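Local coordinates for esterase A (Caulobacter crescentus, PDB 5GKV), which probably hydrolyses ester bonds as a serine hydrolase of the beta-lactamase and penicillin-binding protein family, at residues 61-64 against 65-69; 349-352 against 353-356; 241-244 against 245-248; 98-101 against 102-105. All blocks are in the same frame, centred on the assembly; numbering follows the deposited sequence.

All four contacts are local turns in one chain, and none touches another. Contact 1 lies on the surface, its centre about 25 Å from the centre of the chain. Contacts 2, 3 and 4 are partly buried, at about 17, 19 and 21 Å. Contact 1 follows strand 52-60 and contact 2 takes in the end of strand 347-351, in the same antiparallel sheet. Contacts 3 and 4 join helices. An aspartate carboxylate gathers backbone N-H groups in contacts 1 and 2. In contact 3 a serine hydroxyl, and in contact 4 a glutamine carbonyl, accepts a single backbone N-H. Contacts 1 and 3 add a CH-pi contact over an aromatic face.

Contact 1. Residues 61-64 against 65-69; sequences FADR and KRQVP
One face of the Phe61 ring is covered by the start of the Arg66 side chain. Arg66 CB stands over the middle of the ring, 3.8 Å from its centroid, in a CH-pi contact. Phe61 CG is anti to the carbonyl carbon (chi1 -54°), which turns the ring under Arg66. The Arg66 chain runs on in extended form and crosses Phe61 at about a right angle. Its guanidinium plane is 67° from the ring plane, so the two groups do not stack flat. Arg66 NH1 comes within 3.5 Å of Phe61 CD1, while NH2 is hydrogen-bonded to Glu40 O. Val68 O lies at the ring edge, near its plane. The same oxygen accepts a hydrogen bond from Ala62 N at 2.8 Å.

The chain reverses in a type I beta turn from Asp63 to Arg66, in the loop after strand 52-60. Arg66 N closes it on Asp63 O at 3.0 Å. A single beta bridge pairs Phe61 with Pro69 across the base of the turn.

The Asp63 carboxylate fills the inside of the loop. Its OD2 takes Gln67 N on the syn lone pair at 3.0 Å. OD1 takes Val68 N at 2.7 Å, from above the carboxylate plane. Two bonds from successive amides therefore hold the group against rotation. Within the turn, Arg64 N is hydrogen-bonded to Asp220 OD2.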
# COMPACT_ATOMS: atom_id res chain seq x y z
N PHE A 61 -13.91 -15.29 9.11
CA PHE A 61 -14.98 -15.24 8.11
C PHE A 61 -14.78 -14.14 7.09
O PHE A 61 -14.28 -13.05 7.40
CB PHE A 61 -16.34 -15.07 8.80
CG PHE A 61 -16.57 -16.11 9.85
CD1 PHE A 61 -16.20 -15.89 11.18
CD2 PHE A 61 -17.08 -17.35 9.49
CE1 PHE A 61 -16.37 -16.89 12.14
CE2 PHE A 61 -17.26 -18.36 10.46
CZ PHE A 61 -16.89 -18.11 11.77
N ALA A 62 -15.20 -14.44 5.85
CA ALA A 62 -15.14 -13.47 4.77
C ALA A 62 -16.32 -12.52 4.81
O ALA A 62 -16.21 -11.39 4.33
CB ALA A 62 -15.12 -14.20 3.42
N ASP A 63 -17.44 -12.94 5.40
CA ASP A 63 -18.70 -12.20 5.34
C ASP A 63 -19.11 -11.67 6.71
O ASP A 63 -18.78 -12.26 7.75
CB ASP A 63 -19.82 -13.08 4.77
CG ASP A 63 -20.15 -14.27 5.68
OD1 ASP A 63 -19.21 -14.92 6.22
OD2 ASP A 63 -21.35 -14.56 5.85
N ARG A 64 -19.85 -10.55 6.72
CA ARG A 64 -20.29 -9.98 7.99
C ARG A 64 -21.24 -10.91 8.74
O ARG A 64 -21.30 -10.85 9.97
CB ARG A 64 -20.95 -8.61 7.78
CG ARG A 64 -19.94 -7.44 7.64
CD ARG A 64 -20.63 -6.09 7.38
NE ARG A 64 -21.45 -6.14 6.18
CZ ARG A 64 -21.05 -5.71 4.98
NH1 ARG A 64 -19.83 -5.20 4.84
NH2 ARG A 64 -21.86 -5.78 3.93
N LYS A 65 -21.96 -11.78 8.03
CA LYS A 65 -22.86 -12.74 8.68
C LYS A 65 -22.13 -13.92 9.33
O LYS A 65 -22.78 -14.71 10.03
CB LYS A 65 -23.88 -13.29 7.67
CG LYS A 65 -24.95 -12.30 7.25
CD LYS A 65 -26.03 -12.99 6.43
CE LYS A 65 -26.53 -12.14 5.28
NZ LYS A 65 -27.51 -12.92 4.46
N ARG A 66 -20.82 -14.04 9.13
CA ARG A 66 -20.02 -15.14 9.69
C ARG A 66 -20.54 -16.51 9.23
O ARG A 66 -20.53 -17.47 9.99
CB ARG A 66 -19.96 -15.08 11.22
CG ARG A 66 -19.22 -13.87 11.76
CD ARG A 66 -19.13 -13.85 13.29
NE ARG A 66 -18.33 -12.68 13.61
CZ ARG A 66 -17.04 -12.72 13.91
NH1 ARG A 66 -16.40 -13.87 14.04
NH2 ARG A 66 -16.39 -11.58 14.11
N GLN A 67 -20.99 -16.58 7.98
CA GLN A 67 -21.41 -17.84 7.38
C GLN A 67 -20.45 -18.37 6.33
O GLN A 67 -20.68 -19.47 5.81
CB GLN A 67 -22.80 -17.68 6.73
CG GLN A 67 -23.90 -17.31 7.75
CD GLN A 67 -25.19 -16.81 7.11
OE1 GLN A 67 -25.26 -16.65 5.89
NE2 GLN A 67 -26.23 -16.57 7.93
N VAL A 68 -19.42 -17.62 5.96
CA VAL A 68 -18.51 -17.99 4.87
C VAL A 68 -17.08 -17.90 5.39
O VAL A 68 -16.70 -16.85 5.92
CB VAL A 68 -18.68 -17.07 3.65
CG1 VAL A 68 -17.64 -17.43 2.55
CG2 VAL A 68 -20.11 -17.09 3.12
N PRO A 69 -16.26 -18.93 5.26
CA PRO A 69 -14.90 -18.85 5.82
C PRO A 69 -14.01 -17.90 5.01
O PRO A 69 -14.12 -17.80 3.78
CB PRO A 69 -14.39 -20.29 5.75
CG PRO A 69 -15.27 -20.97 4.75
CD PRO A 69 -16.60 -20.30 4.84

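Contact 2. Residues 349-352 against 353-356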
# COMPACT_ATOMS: atom_id res chain seq x y z
N PHE A 349 5.32 -5.83 3.90
CA PHE A 349 6.65 -5.28 4.11
C PHE A 349 7.70 -6.23 3.56
O PHE A 349 7.47 -7.44 3.40
CB PHE A 349 6.92 -5.02 5.59
CG PHE A 349 7.12 -6.29 6.38
CD1 PHE A 349 6.02 -7.03 6.81
CD2 PHE A 349 8.39 -6.78 6.64
CE1 PHE A 349 6.19 -8.23 7.51
CE2 PHE A 349 8.57 -7.98 7.34
CZ PHE A 349 7.48 -8.69 7.78
N ALA A 350 8.90 -5.67 3.33
CA ALA A 350 10.08 -6.41 2.92
C ALA A 350 11.24 -6.03 3.83
O ALA A 350 11.37 -4.87 4.23
CB ALA A 350 10.46 -6.10 1.46
N ASP A 351 12.10 -7.00 4.13
CA ASP A 351 13.31 -6.77 4.92
C ASP A 351 14.47 -7.34 4.12
O ASP A 351 14.77 -8.54 4.19
CB ASP A 351 13.18 -7.42 6.29
CG ASP A 351 14.42 -7.23 7.15
OD1 ASP A 351 15.46 -6.70 6.66
OD2 ASP A 351 14.36 -7.66 8.33
N PRO A 352 15.14 -6.51 3.31
CA PRO A 352 16.26 -7.04 2.50
C PRO A 352 17.43 -7.50 3.35
O PRO A 352 18.20 -8.34 2.89
CB PRO A 352 16.65 -5.86 1.61
CG PRO A 352 15.44 -4.99 1.57
CD PRO A 352 14.80 -5.13 2.94
N THR A 353 17.59 -6.95 4.56
CA THR A 353 18.73 -7.32 5.40
C THR A 353 18.62 -8.75 5.90
O THR A 353 19.60 -9.49 5.91
CB THR A 353 18.84 -6.35 6.57
OG1 THR A 353 19.03 -5.02 6.07
CG2 THR A 353 20.01 -6.72 7.46
N ARG A 354 17.42 -9.15 6.35
CA ARG A 354 17.19 -10.50 6.83
C ARG A 354 16.64 -11.43 5.75
O ARG A 354 16.55 -12.64 5.98
CB ARG A 354 16.23 -10.48 8.03
CG ARG A 354 16.59 -9.46 9.12
CD ARG A 354 17.67 -9.98 10.04
NE ARG A 354 17.24 -11.15 10.79
CZ ARG A 354 16.68 -11.12 11.99
NH1 ARG A 354 16.47 -9.96 12.61
NH2 ARG A 354 16.33 -12.25 12.59
N GLY A 355 16.27 -10.91 4.59
CA GLY A 355 15.71 -11.75 3.54
C GLY A 355 14.27 -12.18 3.74
O GLY A 355 13.83 -13.13 3.10
N VAL A 356 13.50 -11.49 4.59
CA VAL A 356 12.15 -11.93 4.90
C VAL A 356 11.15 -10.88 4.42
O VAL A 356 11.50 -9.74 4.13
CB VAL A 356 11.95 -12.22 6.41
CG1 VAL A 356 12.99 -13.22 6.90
CG2 VAL A 356 12.03 -10.93 7.22
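Asp351 meets all four residues of 353-356. Its OD1 accepts Arg354 N at 3.2 Å, a fairly straight bond (163°) that arrives from well above the carboxylate plane. Thr353 N adds a weak bond to the same oxygen. The other oxygen, OD2, faces the aliphatic part of Arg354, with CG 3.0 Å away. Asp351 CG is anti to its own N (chi1 179°), and this carries the carboxylate forward over the amides of the turn. Bends at chi2 and chi3 turn the Arg354 guanidinium aside; its NE stays 5.2 Å from Asp351 OD2, and the charged groups do not pair. Val356 CG2 packs on Asp351 CB at 3.8 Å.

The backbone forms a beta hairpin that links strand 347-351 to strand 356-362. Asp351 and Val356 are an antiparallel hydrogen-bonded pair. Asp351 N gives the stronger bond, 2.8 Å to Val356 O. Asp351 O receives two weak bonds, from Gly355 N and Val356 N. Asp351 is thus matched by two residues, Gly355 and Val356, the pattern of a G1 beta bulge, with Gly355 at positive phi (77°).

Further out, Tyr383 OH and Thr334 OG1 both hydrogen-bond to Asp351 OD2. This leaves the buried carboxylate with polar partners on both oxygens. Thr353 OG1 is tied to Glu336 OE2. Tyr383, on helix 373-384, also touches the side chains of Phe349, Arg354 and Val356.

Contact 3. Residues 241-244 against 245-248; sequences FFKP and WSSP
Ser246 OG is gripped by two backbone groups. Lys243 N reaches it at 2.8 Å, with an angle of 151° at the hydrogen. OG is also hydrogen-bonded to Ala239 O, in the last turn of helix 235-241. With OG anti to the carbonyl carbon (chi1 -70°), the buried hydroxyl faces back toward the chain leaving the helix. Lys243 CB lies close beside it, 3.2 Å from OG.

A type I beta turn runs from Lys243 to Ser246. Ser246 N closes it on Lys243 O at 3.1 Å; this bond is straight at the hydrogen (168°), but the donor stands above the carbonyl plane. Ser246 therefore holds Lys243 twice, by its amide and by its hydroxyl.

The Trp245 indole folds back beside the two residues before it. Lys243 CB sits over the face of the five-membered ring, 3.6 Å from its centroid, in a CH-pi contact. Lys243 CG and CD continue along the six-membered ring, with CG 3.6 Å from Trp245 CZ2. Pro244 CD packs at 3.6 Å from Trp245 CZ3. Lys243 NZ makes a long, weak ion pair with Glu238.

The turn lies in the loop between helix 235-241 and helix 253-258. Trp245 is buried against the loop holding Glu138 and Thr139, where NE1 bonds to Phe135 O. Trp144 NE1 bonds to Trp245 O, just before helix 147-156.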
# COMPACT_ATOMS: atom_id res chain seq x y z
N PHE A 241 -8.47 14.35 4.35
CA PHE A 241 -9.36 13.42 5.03
C PHE A 241 -10.73 13.97 5.41
O PHE A 241 -11.65 13.17 5.59
CB PHE A 241 -8.69 12.87 6.30
CG PHE A 241 -7.72 11.74 6.04
CD1 PHE A 241 -8.17 10.49 5.64
CD2 PHE A 241 -6.35 11.93 6.17
CE1 PHE A 241 -7.28 9.46 5.39
CE2 PHE A 241 -5.46 10.90 5.93
CZ PHE A 241 -5.93 9.66 5.54
N PHE A 242 -10.91 15.29 5.51
CA PHE A 242 -12.09 15.81 6.19
C PHE A 242 -13.03 16.59 5.29
O PHE A 242 -13.92 17.29 5.78
CB PHE A 242 -11.65 16.65 7.39
CG PHE A 242 -10.98 15.85 8.46
CD1 PHE A 242 -11.72 15.04 9.31
CD2 PHE A 242 -9.61 15.89 8.62
CE1 PHE A 242 -11.11 14.29 10.30
CE2 PHE A 242 -8.98 15.14 9.61
CZ PHE A 242 -9.74 14.34 10.44
N LYS A 243 -12.89 16.47 3.98
CA LYS A 243 -13.83 17.10 3.07
C LYS A 243 -14.87 16.09 2.63
O LYS A 243 -14.64 14.88 2.68
CB LYS A 243 -13.10 17.67 1.85
CG LYS A 243 -12.07 18.73 2.17
CD LYS A 243 -12.73 19.91 2.89
CE LYS A 243 -11.78 21.08 3.05
NZ LYS A 243 -12.48 22.22 3.72
N PRO A 244 -16.05 16.55 2.20
CA PRO A 244 -17.04 15.62 1.63
C PRO A 244 -16.52 14.86 0.42
O PRO A 244 -17.02 13.77 0.12
CB PRO A 244 -18.21 16.55 1.25
CG PRO A 244 -18.04 17.76 2.09
CD PRO A 244 -16.55 17.94 2.26
N TRP A 245 -15.52 15.40 -0.27
CA TRP A 245 -14.97 14.78 -1.46
C TRP A 245 -13.62 14.11 -1.21
O TRP A 245 -12.98 13.65 -2.16
CB TRP A 245 -14.82 15.83 -2.56
CG TRP A 245 -14.03 16.99 -2.11
CD1 TRP A 245 -12.67 17.12 -2.12
CD2 TRP A 245 -14.54 18.21 -1.53
NE1 TRP A 245 -12.30 18.33 -1.60
CE2 TRP A 245 -13.42 19.02 -1.24
CE3 TRP A 245 -15.82 18.68 -1.24
CZ2 TRP A 245 -13.56 20.29 -0.66
CZ3 TRP A 245 -15.96 19.94 -0.68
CH2 TRP A 245 -14.83 20.74 -0.40
N SER A 246 -13.16 14.04 0.04
CA SER A 246 -11.84 13.49 0.32
C SER A 246 -11.73 12.02 -0.11
O SER A 246 -10.64 11.57 -0.49
CB SER A 246 -11.49 13.65 1.81
OG SER A 246 -11.27 15.01 2.17
N SER A 247 -12.83 11.26 -0.08
CA SER A 247 -12.72 9.87 -0.49
C SER A 247 -13.69 9.56 -1.63
O SER A 247 -14.73 10.23 -1.76
CB SER A 247 -12.99 8.92 0.69
OG SER A 247 -14.37 8.91 1.00
N PRO A 248 -13.39 8.57 -2.48
CA PRO A 248 -14.24 8.26 -3.64
C PRO A 248 -15.65 7.81 -3.26
O PRO A 248 -15.80 7.15 -2.23
CB PRO A 248 -13.47 7.13 -4.34
CG PRO A 248 -12.06 7.30 -3.90
CD PRO A 248 -12.16 7.76 -2.48

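Contact 4. Residues 98-101 against 102-105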
# COMPACT_ATOMS: atom_id res chain seq x y z
N ARG A 98 13.83 4.14 -17.92
CA ARG A 98 12.78 4.85 -18.65
C ARG A 98 12.33 6.12 -17.94
O ARG A 98 11.52 6.86 -18.48
CB ARG A 98 11.59 3.92 -18.88
CG ARG A 98 11.92 2.65 -19.66
CD ARG A 98 10.66 1.90 -20.05
NE ARG A 98 9.99 2.63 -21.13
CZ ARG A 98 8.80 2.31 -21.64
NH1 ARG A 98 8.12 1.26 -21.17
NH2 ARG A 98 8.29 3.04 -22.63
N LEU A 99 12.84 6.36 -16.74
CA LEU A 99 12.40 7.41 -15.82
C LEU A 99 13.51 7.53 -14.79
O LEU A 99 14.25 6.57 -14.57
CB LEU A 99 11.07 7.03 -15.14
CG LEU A 99 10.34 8.04 -14.23
CD1 LEU A 99 9.77 9.17 -15.07
CD2 LEU A 99 9.22 7.33 -13.44
N ALA A 100 13.65 8.71 -14.21
CA ALA A 100 14.64 8.94 -13.17
C ALA A 100 13.94 9.56 -11.97
O ALA A 100 13.01 10.34 -12.14
CB ALA A 100 15.79 9.84 -13.64
N TYR A 101 14.38 9.17 -10.77
CA TYR A 101 13.73 9.68 -9.56
C TYR A 101 13.89 11.19 -9.42
O TYR A 101 13.02 11.85 -8.85
CB TYR A 101 14.29 8.98 -8.32
CG TYR A 101 13.61 7.65 -8.02
CD1 TYR A 101 12.23 7.57 -7.90
CD2 TYR A 101 14.36 6.48 -7.86
CE1 TYR A 101 11.61 6.37 -7.64
CE2 TYR A 101 13.73 5.25 -7.58
CZ TYR A 101 12.35 5.22 -7.47
OH TYR A 101 11.70 4.05 -7.21
N ASP A 102 14.98 11.76 -9.93
CA ASP A 102 15.17 13.20 -9.82
C ASP A 102 14.72 13.94 -11.07
O ASP A 102 15.01 15.14 -11.22
CB ASP A 102 16.64 13.52 -9.48
CG ASP A 102 17.61 13.09 -10.58
OD1 ASP A 102 17.18 12.44 -11.56
OD2 ASP A 102 18.81 13.41 -10.45
N GLN A 103 14.01 13.26 -11.96
CA GLN A 103 13.41 13.88 -13.14
C GLN A 103 12.17 14.66 -12.74
O GLN A 103 11.37 14.21 -11.91
CB GLN A 103 13.06 12.78 -14.14
CG GLN A 103 12.47 13.21 -15.45
CD GLN A 103 12.34 12.04 -16.39
OE1 GLN A 103 12.66 10.90 -16.02
NE2 GLN A 103 11.87 12.29 -17.61
N ALA A 104 12.01 15.85 -13.33
CA ALA A 104 10.80 16.65 -13.10
C ALA A 104 9.57 15.92 -13.61
O ALA A 104 9.54 15.41 -14.74
CB ALA A 104 10.93 18.01 -13.79
N VAL A 105 8.53 15.86 -12.77
CA VAL A 105 7.26 15.30 -13.20
C VAL A 105 6.81 15.95 -14.49
O VAL A 105 6.33 15.29 -15.42
CB VAL A 105 6.19 15.46 -12.09
CG1 VAL A 105 4.83 14.98 -12.59
CG2 VAL A 105 6.60 14.66 -10.85
O HOH W 1 11.39 9.54 -19.13
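Gln103 bonds back to Ala100 through both its side chain and its backbone. Ala100 N donates to Gln103 OE1 at 3.0 Å, and the donor lies in the plane of the amide carbonyl. Gln103 N returns a bond of 3.1 Å to Ala100 O, here from above the carbonyl plane. The N-H and the C=O of Ala100 are thus both satisfied by one residue. The extended Gln103 chain, CG anti to N (chi1 -178°), sets OE1 at the Ala100 amide. Two further partners hold the NH2 end. Asp107 OD1 accepts from NE2, and a water accepts from it at 3.2 Å. That water donates to Arg98 O at 2.8 Å. Bonds at OE1 and NE2 together fix the flip of the amide. Leu99 crosses the glutamine at about a right angle, with CD1 3.5 Å from OE1. Ala100 CB meets Gln103 CB at 4.0 Å.

Tyr101 packs on helices 82-95, 122-126 and 294-301, and makes a cation-pi contact with Arg304. The backbone from Ala100 to Gln103 is a type I beta turn, in the connection from helix 82-95 to helix 105-108.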